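Local coordinates for putative peptide ABC-transport system periplasmic peptide-binding protein (Campylobacter jejuni, PDB 4OEV), which binds nickel(II) outside the cytoplasm for an ABC-type importer, although its wider family is generally assigned to peptide transport, at residues N19-E24 with E89-P94; P48-S53 with H181-K186; A283-E288 with K295-Y300; W336-S339 with L343-S346. All blocks are in the same frame, centred on the assembly; numbering follows the deposited sequence.

Interaction 1: residues N19-E24 with E89-P94; sequences NPAYSE and EAFKNP
A small, buried and wholly apolar contact sets P20 and A21, in the loop after strand 6-11, against the ring of F91 in the C-terminal part of helix 81-92. Only 109 Å² is buried in total, and F91 supplies about half of it. The closest approach runs from A21 CA to F91 CE1 at 3.6 Å; the methyl follows, with A21 CB 3.7 Å from F91 CE1. P20 adds a looser touch, its CB lying 4.4 Å from F91 CZ. The F91 ring reaches the loop because its CG sits beside the backbone N and opposite the carbonyl carbon (chi1 -57°), which swings the CD1-CE1 side onto A21. On the other side of the A21 methyl lies the Y22 ring, with A21 CB 4.0 Å above its plane and displaced toward the rim, so the methyl is held between two aromatic side chains. Outside the two segments, P20 rests on F34 and F91 on I135, while A21 O accepts from the S98 and S99 hydroxyls. Within the loop, Y22 N donates to N19 O in a backbone turn. Separately, A21 N donates to N19 OD1 over 2.9 Å, approaching from 37° above the carbonyl plane; this side-chain-to-backbone bond is the signature of an Asx turn, here opening the short 3-10 segment 20-21 that carries the contact.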
loop_
_atom_site.group_PDB
_atom_site.type_symbol
_atom_site.label_atom_id
_atom_site.label_comp_id
_atom_site.label_asym_id
_atom_site.label_seq_id
_atom_site.Cartn_x
_atom_site.Cartn_y
_atom_site.Cartn_z
ATOM N N ASN A 19 10.380 10.234 6.624
ATOM C CA ASN A 19 10.300 11.460 5.847
ATOM C C ASN A 19 9.231 11.239 4.794
ATOM O O ASN A 19 9.333 10.301 4.004
ATOM C CB ASN A 19 11.669 11.751 5.241
ATOM C CG ASN A 19 11.693 12.968 4.364
ATOM O OD1 ASN A 19 10.678 13.426 3.842
ATOM N ND2 ASN A 19 12.870 13.520 4.212
ATOM N N PRO A 20 8.174 12.060 4.827
ATOM C CA PRO A 20 7.068 11.963 3.864
ATOM C C PRO A 20 7.529 11.808 2.386
ATOM O O PRO A 20 6.859 11.113 1.636
ATOM C CB PRO A 20 6.318 13.286 4.070
ATOM C CG PRO A 20 6.635 13.676 5.479
ATOM C CD PRO A 20 7.898 13.026 5.907
ATOM N N ALA A 21 8.655 12.419 1.996
ATOM C CA ALA A 21 9.110 12.332 0.606
ATOM C C ALA A 21 9.441 10.894 0.177
ATOM O O ALA A 21 9.484 10.619 -1.038
ATOM C CB ALA A 21 10.307 13.206 0.387
ATOM N N TYR A 22 9.678 10.002 1.149
ATOM C CA TYR A 22 10.046 8.598 0.873
ATOM C C TYR A 22 8.996 7.611 1.407
ATOM O O TYR A 22 9.256 6.393 1.538
ATOM C CB TYR A 22 11.470 8.305 1.460
ATOM C CG TYR A 22 12.439 9.335 0.919
ATOM C CD1 TYR A 22 12.799 9.304 -0.437
ATOM C CD2 TYR A 22 12.931 10.351 1.712
ATOM C CE1 TYR A 22 13.633 10.238 -0.979
ATOM C CE2 TYR A 22 13.802 11.340 1.173
ATOM C CZ TYR A 22 14.141 11.262 -0.169
ATOM O OH TYR A 22 14.975 12.167 -0.761
ATOM N N SER A 23 7.777 8.120 1.614
ATOM C CA SER A 23 6.649 7.252 1.966
ATOM C C SER A 23 6.369 6.188 0.891
ATOM O O SER A 23 6.140 6.540 -0.268
ATOM C CB SER A 23 5.384 8.043 2.101
ATOM O OG SER A 23 4.304 7.172 2.360
ATOM N N GLU A 24 6.310 4.919 1.288
ATOM C CA GLU A 24 5.923 3.863 0.356
ATOM C C GLU A 24 4.625 3.188 0.772
ATOM O O GLU A 24 4.366 2.062 0.369
ATOM C CB GLU A 24 7.037 2.812 0.217
ATOM C CG GLU A 24 8.254 3.391 -0.494
ATOM C CD GLU A 24 9.239 2.337 -0.926
ATOM O OE1 GLU A 24 9.544 1.418 -0.132
ATOM O OE2 GLU A 24 9.651 2.382 -2.097
ATOM N N GLU A 89 7.497 21.376 -3.904
ATOM C CA GLU A 89 8.625 21.453 -4.812
ATOM C C GLU A 89 9.644 20.348 -4.546
ATOM O O GLU A 89 10.264 19.807 -5.496
ATOM C CB GLU A 89 9.263 22.838 -4.711
ATOM C CG GLU A 89 8.377 23.834 -5.363
ATOM C CD GLU A 89 8.914 25.266 -5.322
ATOM O OE1 GLU A 89 9.947 25.549 -4.671
ATOM O OE2 GLU A 89 8.274 26.089 -5.978
ATOM N N ALA A 90 9.746 19.962 -3.276
ATOM C CA ALA A 90 10.681 18.939 -2.863
ATOM C C ALA A 90 10.308 17.572 -3.446
ATOM O O ALA A 90 11.193 16.884 -3.921
ATOM C CB ALA A 90 10.756 18.847 -1.337
ATOM N N PHE A 91 9.015 17.230 -3.446
ATOM C CA PHE A 91 8.493 15.955 -3.959
ATOM C C PHE A 91 8.651 15.866 -5.481
ATOM O O PHE A 91 8.810 14.782 -6.029
ATOM C CB PHE A 91 7.025 15.794 -3.607
ATOM C CG PHE A 91 6.732 15.872 -2.101
ATOM C CD1 PHE A 91 7.684 15.495 -1.149
ATOM C CD2 PHE A 91 5.513 16.348 -1.663
ATOM C CE1 PHE A 91 7.400 15.532 0.223
ATOM C CE2 PHE A 91 5.218 16.432 -0.277
ATOM C CZ PHE A 91 6.173 16.031 0.661
ATOM N N LYS A 92 8.610 17.001 -6.177
ATOM C CA LYS A 92 8.669 16.906 -7.635
ATOM C C LYS A 92 10.042 17.228 -8.175
ATOM O O LYS A 92 10.238 17.193 -9.378
ATOM C CB LYS A 92 7.643 17.816 -8.295
ATOM C CG LYS A 92 7.895 19.327 -8.089
ATOM C CD LYS A 92 6.947 20.145 -8.944
ATOM C CE LYS A 92 7.344 21.647 -8.960
ATOM N NZ LYS A 92 7.543 22.144 -10.368
ATOM N N ASN A 93 11.001 17.518 -7.298
ATOM C CA ASN A 93 12.392 17.712 -7.729
ATOM C C ASN A 93 13.034 16.374 -7.990
ATOM O O ASN A 93 13.133 15.543 -7.074
ATOM C CB ASN A 93 13.179 18.507 -6.677
ATOM C CG ASN A 93 14.543 18.961 -7.164
ATOM O OD1 ASN A 93 15.246 18.233 -7.872
ATOM N ND2 ASN A 93 14.915 20.192 -6.811
ATOM N N PRO A 94 13.450 16.130 -9.254
ATOM C CA PRO A 94 13.994 14.806 -9.571
ATOM C C PRO A 94 15.234 14.435 -8.748
ATOM O O PRO A 94 15.454 13.255 -8.466
ATOM C CB PRO A 94 14.374 14.922 -11.074
ATOM C CG PRO A 94 13.534 16.043 -11.615
ATOM C CD PRO A 94 13.427 17.022 -10.435
#

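Interaction 2: residues P48-S53 with H181-K186; sequences PDLAKS and HFYLDK
Y183, D49 and L50 bury the most surface here, and the phenol of Y183 is the centre of the contact. Its OH donates to D49 OD1 over 2.5 Å, a very short bond that would suit a strongly polarised pair, though the length alone does not prove one. The acceptor lies at the edge of the ring and in its plane, on the CE1 side, while the carboxylate is turned 40° against the ring. The second oxygen does not share the bond: D49 OD2 is 3.4 Å from Y183 OH, at a poor angle. D49 reaches across by placing CG opposite its backbone N (chi1 -168°), whereas CG of Y183 is wedged between backbone N and carbonyl carbon (chi1 60°), which aims the ring at the other segment. L50 supplies the apolar half, with CD2 3.5 Å from Y183 CZ, the two side chains crossing at about a right angle. L184 CD1 lies beside the same carboxylate oxygen, 3.9 Å from D49 OD1. Y183 OH is also hydrogen-bonded to S35 OG, and the backbones of D49 and L50 pair with L37 and G36. Just beyond the contact, K52 and S53 both face F66 in a classic beta bulge. The tyrosine-to-aspartate bond thus ties the lead-in to edge strand 51-56 of an antiparallel sheet to the loop joining neighbouring antiparallel strands 173-178 and 191-196 of a second sheet.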
loop_
_atom_site.group_PDB
_atom_site.type_symbol
_atom_site.label_atom_id
_atom_site.label_comp_id
_atom_site.label_asym_id
_atom_site.label_seq_id
_atom_site.Cartn_x
_atom_site.Cartn_y
_atom_site.Cartn_z
ATOM N N PRO A 48 -10.307 18.911 6.135
ATOM C CA PRO A 48 -9.183 19.841 6.299
ATOM C C PRO A 48 -8.232 19.371 7.388
ATOM O O PRO A 48 -8.680 18.785 8.397
ATOM C CB PRO A 48 -9.856 21.160 6.690
ATOM C CG PRO A 48 -11.264 21.014 6.273
ATOM C CD PRO A 48 -11.613 19.563 6.288
ATOM N N ASP A 49 -6.938 19.607 7.197
ATOM C CA ASP A 49 -5.997 19.318 8.266
ATOM C C ASP A 49 -5.092 20.523 8.443
ATOM O O ASP A 49 -5.491 21.474 9.090
ATOM C CB ASP A 49 -5.177 18.033 8.008
ATOM C CG ASP A 49 -4.428 17.597 9.264
ATOM O OD1 ASP A 49 -4.406 18.450 10.209
ATOM O OD2 ASP A 49 -3.863 16.477 9.324
ATOM N N LEU A 50 -3.905 20.542 7.849
ATOM C CA LEU A 50 -3.092 21.760 7.969
ATOM C C LEU A 50 -3.709 22.867 7.151
ATOM O O LEU A 50 -3.530 24.071 7.461
ATOM C CB LEU A 50 -1.651 21.528 7.530
ATOM C CG LEU A 50 -0.767 20.709 8.474
ATOM C CD1 LEU A 50 0.619 20.496 7.826
ATOM C CD2 LEU A 50 -0.643 21.365 9.856
ATOM N N ALA A 51 -4.461 22.498 6.125
ATOM C CA ALA A 51 -5.163 23.505 5.325
ATOM C C ALA A 51 -6.603 23.675 5.828
ATOM O O ALA A 51 -7.290 22.673 6.035
ATOM C CB ALA A 51 -5.145 23.137 3.853
ATOM N N LYS A 52 -7.043 24.929 6.054
ATOM C CA LYS A 52 -8.419 25.209 6.488
ATOM C C LYS A 52 -9.475 25.016 5.384
ATOM O O LYS A 52 -10.583 24.539 5.650
ATOM C CB LYS A 52 -8.553 26.688 7.008
ATOM C CG LYS A 52 -7.702 27.068 8.224
ATOM C CD LYS A 52 -7.890 28.553 8.686
ATOM C CE LYS A 52 -7.427 28.739 10.171
ATOM N NZ LYS A 52 -7.767 30.034 10.854
ATOM N N SER A 53 -9.149 25.430 4.148
ATOM C CA SER A 53 -10.038 25.247 2.992
ATOM C C SER A 53 -9.288 25.429 1.673
ATOM O O SER A 53 -8.092 25.729 1.656
ATOM C CB SER A 53 -11.206 26.214 3.008
ATOM O OG SER A 53 -10.802 27.521 2.587
ATOM N N HIS A 181 1.500 20.469 21.914
ATOM C CA HIS A 181 0.923 21.559 21.140
ATOM C C HIS A 181 0.431 21.076 19.786
ATOM O O HIS A 181 0.840 21.604 18.751
ATOM C CB HIS A 181 1.940 22.692 20.948
ATOM C CG HIS A 181 2.553 23.175 22.229
ATOM N ND1 HIS A 181 3.892 23.020 22.519
ATOM C CD2 HIS A 181 2.006 23.801 23.301
ATOM C CE1 HIS A 181 4.143 23.531 23.715
ATOM N NE2 HIS A 181 3.016 24.014 24.208
ATOM N N PHE A 182 -0.439 20.069 19.792
ATOM C CA PHE A 182 -0.983 19.507 18.558
ATOM C C PHE A 182 -2.281 20.260 18.264
ATOM O O PHE A 182 -3.236 20.213 19.030
ATOM C CB PHE A 182 -1.203 17.990 18.693
ATOM C CG PHE A 182 -1.648 17.315 17.429
ATOM C CD1 PHE A 182 -1.047 17.618 16.206
ATOM C CD2 PHE A 182 -2.629 16.344 17.461
ATOM C CE1 PHE A 182 -1.445 16.990 15.037
ATOM C CE2 PHE A 182 -3.026 15.703 16.308
ATOM C CZ PHE A 182 -2.434 16.033 15.080
ATOM N N TYR A 183 -2.277 20.997 17.165
ATOM C CA TYR A 183 -3.362 21.923 16.804
ATOM C C TYR A 183 -4.716 21.198 16.674
ATOM O O TYR A 183 -5.787 21.786 16.822
ATOM C CB TYR A 183 -2.998 22.630 15.485
ATOM C CG TYR A 183 -2.815 21.606 14.366
ATOM C CD1 TYR A 183 -3.861 21.267 13.511
ATOM C CD2 TYR A 183 -1.601 20.946 14.205
ATOM C CE1 TYR A 183 -3.682 20.306 12.507
ATOM C CE2 TYR A 183 -1.412 19.998 13.193
ATOM C CZ TYR A 183 -2.452 19.680 12.356
ATOM O OH TYR A 183 -2.243 18.708 11.380
ATOM N N LEU A 184 -4.650 19.924 16.320
ATOM C CA LEU A 184 -5.837 19.180 15.922
ATOM C C LEU A 184 -6.679 18.690 17.109
ATOM O O LEU A 184 -7.913 18.668 17.035
ATOM C CB LEU A 184 -5.409 18.008 15.050
ATOM C CG LEU A 184 -6.476 17.410 14.145
ATOM C CD1 LEU A 184 -6.984 18.438 13.138
ATOM C CD2 LEU A 184 -5.931 16.173 13.437
ATOM N N ASP A 185 -5.998 18.255 18.174
ATOM C CA ASP A 185 -6.627 17.789 19.411
ATOM C C ASP A 185 -5.566 17.392 20.462
ATOM O O ASP A 185 -4.374 17.343 20.160
ATOM C CB ASP A 185 -7.548 16.605 19.127
ATOM C CG ASP A 185 -8.814 16.666 19.942
ATOM O OD1 ASP A 185 -8.729 17.096 21.113
ATOM O OD2 ASP A 185 -9.889 16.309 19.413
ATOM N N LYS A 186 -5.974 17.083 21.684
ATOM C CA LYS A 186 -4.982 16.641 22.655
ATOM C C LYS A 186 -4.694 15.160 22.430
ATOM O O LYS A 186 -5.619 14.361 22.284
ATOM C CB LYS A 186 -5.446 16.875 24.106
ATOM C CG LYS A 186 -5.633 18.334 24.430
ATOM C CD LYS A 186 -4.343 19.091 24.104
ATOM C CE LYS A 186 -4.380 20.523 24.618
ATOM N NZ LYS A 186 -4.733 20.466 26.057
#

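Interaction 3: residues A283-E288 with K295-Y300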
loop_
_atom_site.group_PDB
_atom_site.type_symbol
_atom_site.label_atom_id
_atom_site.label_comp_id
_atom_site.label_asym_id
_atom_site.label_seq_id
_atom_site.Cartn_x
_atom_site.Cartn_y
_atom_site.Cartn_z
ATOM N N ALA A 283 -10.677 -11.955 -5.542
ATOM C CA ALA A 283 -10.225 -10.830 -6.340
ATOM C C ALA A 283 -10.058 -11.203 -7.821
ATOM O O ALA A 283 -9.644 -12.315 -8.159
ATOM C CB ALA A 283 -8.888 -10.276 -5.800
ATOM N N ASN A 284 -10.326 -10.230 -8.679
ATOM C CA ASN A 284 -10.184 -10.362 -10.128
ATOM C C ASN A 284 -9.460 -9.175 -10.722
ATOM O O ASN A 284 -8.850 -9.277 -11.773
ATOM C CB ASN A 284 -11.574 -10.500 -10.772
ATOM C CG ASN A 284 -12.103 -11.901 -10.670
ATOM O OD1 ASN A 284 -11.427 -12.846 -11.100
ATOM N ND2 ASN A 284 -13.316 -12.054 -10.103
ATOM N N HIS A 285 -9.527 -8.036 -10.052
ATOM C CA HIS A 285 -8.790 -6.867 -10.557
ATOM C C HIS A 285 -8.478 -5.896 -9.391
ATOM O O HIS A 285 -8.892 -6.157 -8.266
ATOM C CB HIS A 285 -9.572 -6.207 -11.704
ATOM C CG HIS A 285 -10.737 -5.358 -11.282
ATOM N ND1 HIS A 285 -10.594 -4.165 -10.601
ATOM C CD2 HIS A 285 -12.061 -5.484 -11.539
ATOM C CE1 HIS A 285 -11.777 -3.625 -10.410
ATOM N NE2 HIS A 285 -12.688 -4.399 -10.974
ATOM N N PRO A 286 -7.702 -4.818 -9.637
ATOM C CA PRO A 286 -7.101 -4.164 -8.459
ATOM C C PRO A 286 -7.900 -2.979 -7.904
ATOM O O PRO A 286 -7.435 -2.288 -6.968
ATOM C CB PRO A 286 -5.761 -3.692 -8.994
ATOM C CG PRO A 286 -6.055 -3.337 -10.410
ATOM C CD PRO A 286 -7.190 -4.231 -10.885
ATOM N N LEU A 287 -9.117 -2.796 -8.396
ATOM C CA LEU A 287 -9.902 -1.640 -7.974
ATOM C C LEU A 287 -11.308 -1.994 -7.497
ATOM O O LEU A 287 -12.233 -1.189 -7.655
ATOM C CB LEU A 287 -9.976 -0.624 -9.133
ATOM C CG LEU A 287 -8.684 0.089 -9.510
ATOM C CD1 LEU A 287 -8.865 0.854 -10.786
ATOM C CD2 LEU A 287 -8.255 1.047 -8.400
ATOM N N GLU A 288 -11.471 -3.173 -6.871
ATOM C CA GLU A 288 -12.813 -3.694 -6.523
ATOM C C GLU A 288 -13.423 -3.122 -5.228
ATOM O O GLU A 288 -14.557 -3.480 -4.833
ATOM C CB GLU A 288 -12.754 -5.218 -6.437
ATOM C CG GLU A 288 -12.425 -5.822 -7.816
ATOM C CD GLU A 288 -12.623 -7.320 -7.863
ATOM O OE1 GLU A 288 -11.588 -8.040 -7.901
ATOM O OE2 GLU A 288 -13.789 -7.757 -7.847
ATOM N N LYS A 295 -17.402 -2.899 -12.351
ATOM C CA LYS A 295 -18.450 -3.810 -11.879
ATOM C C LYS A 295 -19.022 -4.743 -12.946
ATOM O O LYS A 295 -19.687 -5.720 -12.609
ATOM C CB LYS A 295 -19.589 -3.011 -11.238
ATOM C CG LYS A 295 -19.238 -2.449 -9.876
ATOM C CD LYS A 295 -20.429 -1.779 -9.194
ATOM C CE LYS A 295 -20.148 -1.617 -7.712
ATOM N NZ LYS A 295 -18.916 -0.795 -7.481
ATOM N N ASN A 296 -18.787 -4.445 -14.221
ATOM C CA ASN A 296 -19.120 -5.396 -15.264
ATOM C C ASN A 296 -17.921 -5.681 -16.131
ATOM O O ASN A 296 -17.694 -5.021 -17.146
ATOM C CB ASN A 296 -20.265 -4.922 -16.130
ATOM C CG ASN A 296 -21.077 -6.081 -16.663
ATOM O OD1 ASN A 296 -20.640 -6.794 -17.574
ATOM N ND2 ASN A 296 -22.270 -6.284 -16.093
ATOM N N PHE A 297 -17.155 -6.673 -15.713
ATOM C CA PHE A 297 -15.905 -7.013 -16.351
ATOM C C PHE A 297 -15.823 -8.517 -16.556
ATOM O O PHE A 297 -16.582 -9.277 -15.938
ATOM C CB PHE A 297 -14.715 -6.512 -15.512
ATOM C CG PHE A 297 -14.827 -6.846 -14.043
ATOM C CD1 PHE A 297 -14.394 -8.081 -13.559
ATOM C CD2 PHE A 297 -15.396 -5.938 -13.146
ATOM C CE1 PHE A 297 -14.508 -8.396 -12.204
ATOM C CE2 PHE A 297 -15.519 -6.244 -11.790
ATOM C CZ PHE A 297 -15.076 -7.473 -11.314
ATOM N N LYS A 298 -14.914 -8.918 -17.449
ATOM C CA LYS A 298 -14.629 -10.311 -17.749
ATOM C C LYS A 298 -13.759 -10.928 -16.653
ATOM O O LYS A 298 -13.027 -10.220 -15.981
ATOM C CB LYS A 298 -13.916 -10.420 -19.102
ATOM C CG LYS A 298 -14.830 -10.329 -20.338
ATOM C CD LYS A 298 -13.945 -10.378 -21.588
ATOM C CE LYS A 298 -14.692 -10.265 -22.902
ATOM N NZ LYS A 298 -13.647 -10.163 -23.999
ATOM N N ILE A 299 -13.879 -12.238 -16.439
ATOM C CA ILE A 299 -12.991 -12.916 -15.503
ATOM C C ILE A 299 -12.529 -14.267 -16.022
ATOM O O ILE A 299 -13.148 -14.864 -16.921
ATOM C CB ILE A 299 -13.630 -13.148 -14.089
ATOM C CG1 ILE A 299 -14.665 -14.277 -14.140
ATOM C CG2 ILE A 299 -14.156 -11.856 -13.499
ATOM C CD1 ILE A 299 -15.168 -14.708 -12.789
ATOM N N TYR A 300 -11.461 -14.754 -15.393
ATOM C CA TYR A 300 -10.984 -16.098 -15.629
ATOM C C TYR A 300 -11.680 -17.028 -14.635
ATOM O O TYR A 300 -11.223 -17.158 -13.495
ATOM C CB TYR A 300 -9.445 -16.172 -15.469
ATOM C CG TYR A 300 -8.736 -15.374 -16.549
ATOM C CD1 TYR A 300 -8.561 -15.913 -17.827
ATOM C CD2 TYR A 300 -8.282 -14.072 -16.309
ATOM C CE1 TYR A 300 -7.936 -15.200 -18.838
ATOM C CE2 TYR A 300 -7.636 -13.336 -17.332
ATOM C CZ TYR A 300 -7.478 -13.912 -18.595
ATOM O OH TYR A 300 -6.848 -13.229 -19.639
HETATM O O HOH W 1 -11.592 -15.432 -11.325
HETATM O O HOH W 2 -10.212 -12.842 -13.587
#
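H285 points the edge of its imidazole at the face of F297 in a T-shaped stack, with ring centroids 4.6 Å apart and planes at 82°. H285 CD2 stands 3.5 Å above the phenyl plane, over its centre. CG of H285 sits between backbone N and carbonyl carbon (chi1 78°), carrying the imidazole to that face. The flat amide of N284 lies against the CG2 branch of I299, with N284 CG 3.5 Å from I299 CG2, and E288 OE2 approaches F297 CZ at 3.7 Å. In the next shell, E288 CG covers one face of the imidazole, 3.4 Å above the plane, while L287 N donates to H285 ND1 over 3.0 Å and NE2 is hydrogen-bonded to N293 OD1. E288 OE1 accepts from two backbone amides, N284 N at 2.6 Å and H285 N at 3.0 Å, which folds the loop round the carboxylate. N284 OD1 is gripped by K268 NZ and by two donating waters, one leading to Y300 O and the other to Y300 N. Both segments belong to the loop between strand 280-282 and helix 304-313; H285, P286 and L287 pack on helix 434-450, A283 and P286 on strand 454-467, and Y300 on helix 256-265.

Interaction 4: residues W336-S339 with L343-S346. With OXL (oxalate ion), chain D.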
loop_
_atom_site.group_PDB
_atom_site.type_symbol
_atom_site.label_atom_id
_atom_site.label_comp_id
_atom_site.label_asym_id
_atom_site.label_seq_id
_atom_site.Cartn_x
_atom_site.Cartn_y
_atom_site.Cartn_z
ATOM N N TRP A 336 7.790 -17.428 -5.332
ATOM C CA TRP A 336 8.428 -16.952 -4.114
ATOM C C TRP A 336 7.417 -16.319 -3.145
ATOM O O TRP A 336 6.510 -15.592 -3.571
ATOM C CB TRP A 336 9.525 -15.937 -4.462
ATOM C CG TRP A 336 10.789 -16.579 -5.026
ATOM C CD1 TRP A 336 10.909 -17.306 -6.197
ATOM C CD2 TRP A 336 12.095 -16.540 -4.448
ATOM N NE1 TRP A 336 12.214 -17.726 -6.364
ATOM C CE2 TRP A 336 12.959 -17.268 -5.307
ATOM C CE3 TRP A 336 12.619 -15.975 -3.275
ATOM C CZ2 TRP A 336 14.316 -17.427 -5.037
ATOM C CZ3 TRP A 336 13.978 -16.148 -3.001
ATOM C CH2 TRP A 336 14.804 -16.861 -3.887
ATOM N N ALA A 337 7.560 -16.601 -1.847
ATOM C CA ALA A 337 6.653 -16.029 -0.846
ATOM C C ALA A 337 7.459 -15.508 0.314
ATOM O O ALA A 337 8.500 -16.081 0.659
ATOM C CB ALA A 337 5.604 -17.090 -0.327
ATOM N N MET A 338 6.972 -14.415 0.915
ATOM C CA MET A 338 7.514 -13.945 2.182
ATOM C C MET A 338 7.317 -15.005 3.268
ATOM O O MET A 338 6.172 -15.276 3.624
ATOM C CB MET A 338 6.809 -12.654 2.605
ATOM C CG MET A 338 6.932 -11.487 1.609
ATOM S SD MET A 338 5.947 -10.165 2.271
ATOM C CE MET A 338 6.221 -8.812 1.101
ATOM N N SER A 339 8.400 -15.584 3.795
ATOM C CA SER A 339 8.297 -16.710 4.733
ATOM C C SER A 339 7.747 -16.305 6.094
ATOM O O SER A 339 7.279 -17.163 6.838
ATOM C CB SER A 339 9.650 -17.414 4.891
ATOM O OG SER A 339 10.635 -16.528 5.382
ATOM N N LEU A 343 0.070 -16.418 5.412
ATOM C CA LEU A 343 -0.962 -16.385 4.386
ATOM C C LEU A 343 -0.343 -16.573 3.006
ATOM O O LEU A 343 -0.823 -17.376 2.179
ATOM C CB LEU A 343 -1.749 -15.091 4.468
ATOM C CG LEU A 343 -2.813 -14.953 3.382
ATOM C CD1 LEU A 343 -3.708 -16.184 3.408
ATOM C CD2 LEU A 343 -3.641 -13.733 3.663
ATOM N N ARG A 344 0.766 -15.886 2.783
ATOM C CA ARG A 344 1.431 -15.957 1.481
ATOM C C ARG A 344 2.100 -17.303 1.278
ATOM O O ARG A 344 2.057 -17.851 0.164
ATOM C CB ARG A 344 2.448 -14.815 1.334
ATOM C CG ARG A 344 1.864 -13.463 1.670
ATOM C CD ARG A 344 2.714 -12.359 1.073
ATOM N NE ARG A 344 2.467 -11.007 1.600
ATOM C CZ ARG A 344 2.639 -9.879 0.892
ATOM N NH1 ARG A 344 2.448 -8.678 1.449
ATOM N NH2 ARG A 344 2.968 -9.940 -0.396
ATOM N N VAL A 345 2.716 -17.857 2.327
ATOM C CA VAL A 345 3.275 -19.201 2.245
ATOM C C VAL A 345 2.190 -20.214 1.881
ATOM O O VAL A 345 2.408 -21.078 0.999
ATOM C CB VAL A 345 3.933 -19.653 3.574
ATOM C CG1 VAL A 345 4.275 -21.156 3.517
ATOM C CG2 VAL A 345 5.150 -18.769 3.892
ATOM N N SER A 346 1.036 -20.122 2.550
ATOM C CA SER A 346 -0.074 -21.038 2.267
ATOM C C SER A 346 -0.540 -20.882 0.834
ATOM O O SER A 346 -0.775 -21.852 0.133
ATOM C CB SER A 346 -1.243 -20.805 3.220
ATOM O OG SER A 346 -0.933 -21.325 4.508
HETATM C C1 OXL D . 3.931 -6.706 -1.261
HETATM C C2 OXL D . 4.524 -5.451 -1.892
HETATM O O1 OXL D . 3.756 -7.828 -1.900
HETATM O O2 OXL D . 5.335 -5.632 -2.818
HETATM O O3 OXL D . 3.655 -6.614 -0.048
HETATM O O4 OXL D . 4.333 -4.276 -1.402
#
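M338 and R344 both place CG opposite the carbonyl carbon (chi1 -59° and -50°), and extended chains then carry the thioether and the guanidinium outward; the two run side by side toward the bound oxalate. They belong to a beta-alpha-beta unit, in which strand 329-338 leads through a short turn into helix 342-357 and the chain returns as strand 361-367. At the near end of the contact, each segment's methyl meets the other's carbonyl oxygen: A337 CB lies 3.7 Å from R344 O, and V345 CG2 is 3.6 Å from M338 O, so the first turn of the helix rests directly on the strand's end. Within the sheet, the A337 backbone pairs with V365 and K367 of the parallel strand 361-367. At the far end the thioether covers one face of the guanidinium, with M338 SD 3.6 Å from R344 CZ and over the centre of the group; the methyl M338 CE also touches the ligand, 3.6 Å from oxalate O3. That leaves the guanidinium edge for the oxalate. R344 NH1 donates to oxalate O3 over 2.8 Å, and NH2 to the other oxygen of that carboxylate, a two-pronged, charge-matched grip. A salt bridge from NE to D341 OD2 and a bond from NH2 to L381 O hold the guanidinium in place. The R344 side chain also comes within about 4 Å of the nickel ion, which is bound by H26, H480 and H481. The straighter oxalate bond is R344 NH2 to oxalate O1, 2.7 Å long at 164°, with O1 close to the guanidinium plane.

The four contacts form two pairs in space. Interactions 1 and 2 have centres 22 Å apart and alternating segments. The loop of interaction 1 follows strand 6-11, which shares a mixed sheet with strands 173-178 and 191-196, whose connecting loop makes interaction 2, so this part of the fold is interlaced in sequence. Interactions 3 and 4, with centres 23 Å apart, follow in series, each closed by a short return of the chain. Interactions 1 and 4 lie on opposite sides of the chain's centre, 31 Å apart between centres. The spread is consistent with the two-lobed architecture of solute-binding proteins: interaction 4 lines the oxalate pocket, whereas the others join loops, a helix and sheet edges outside it.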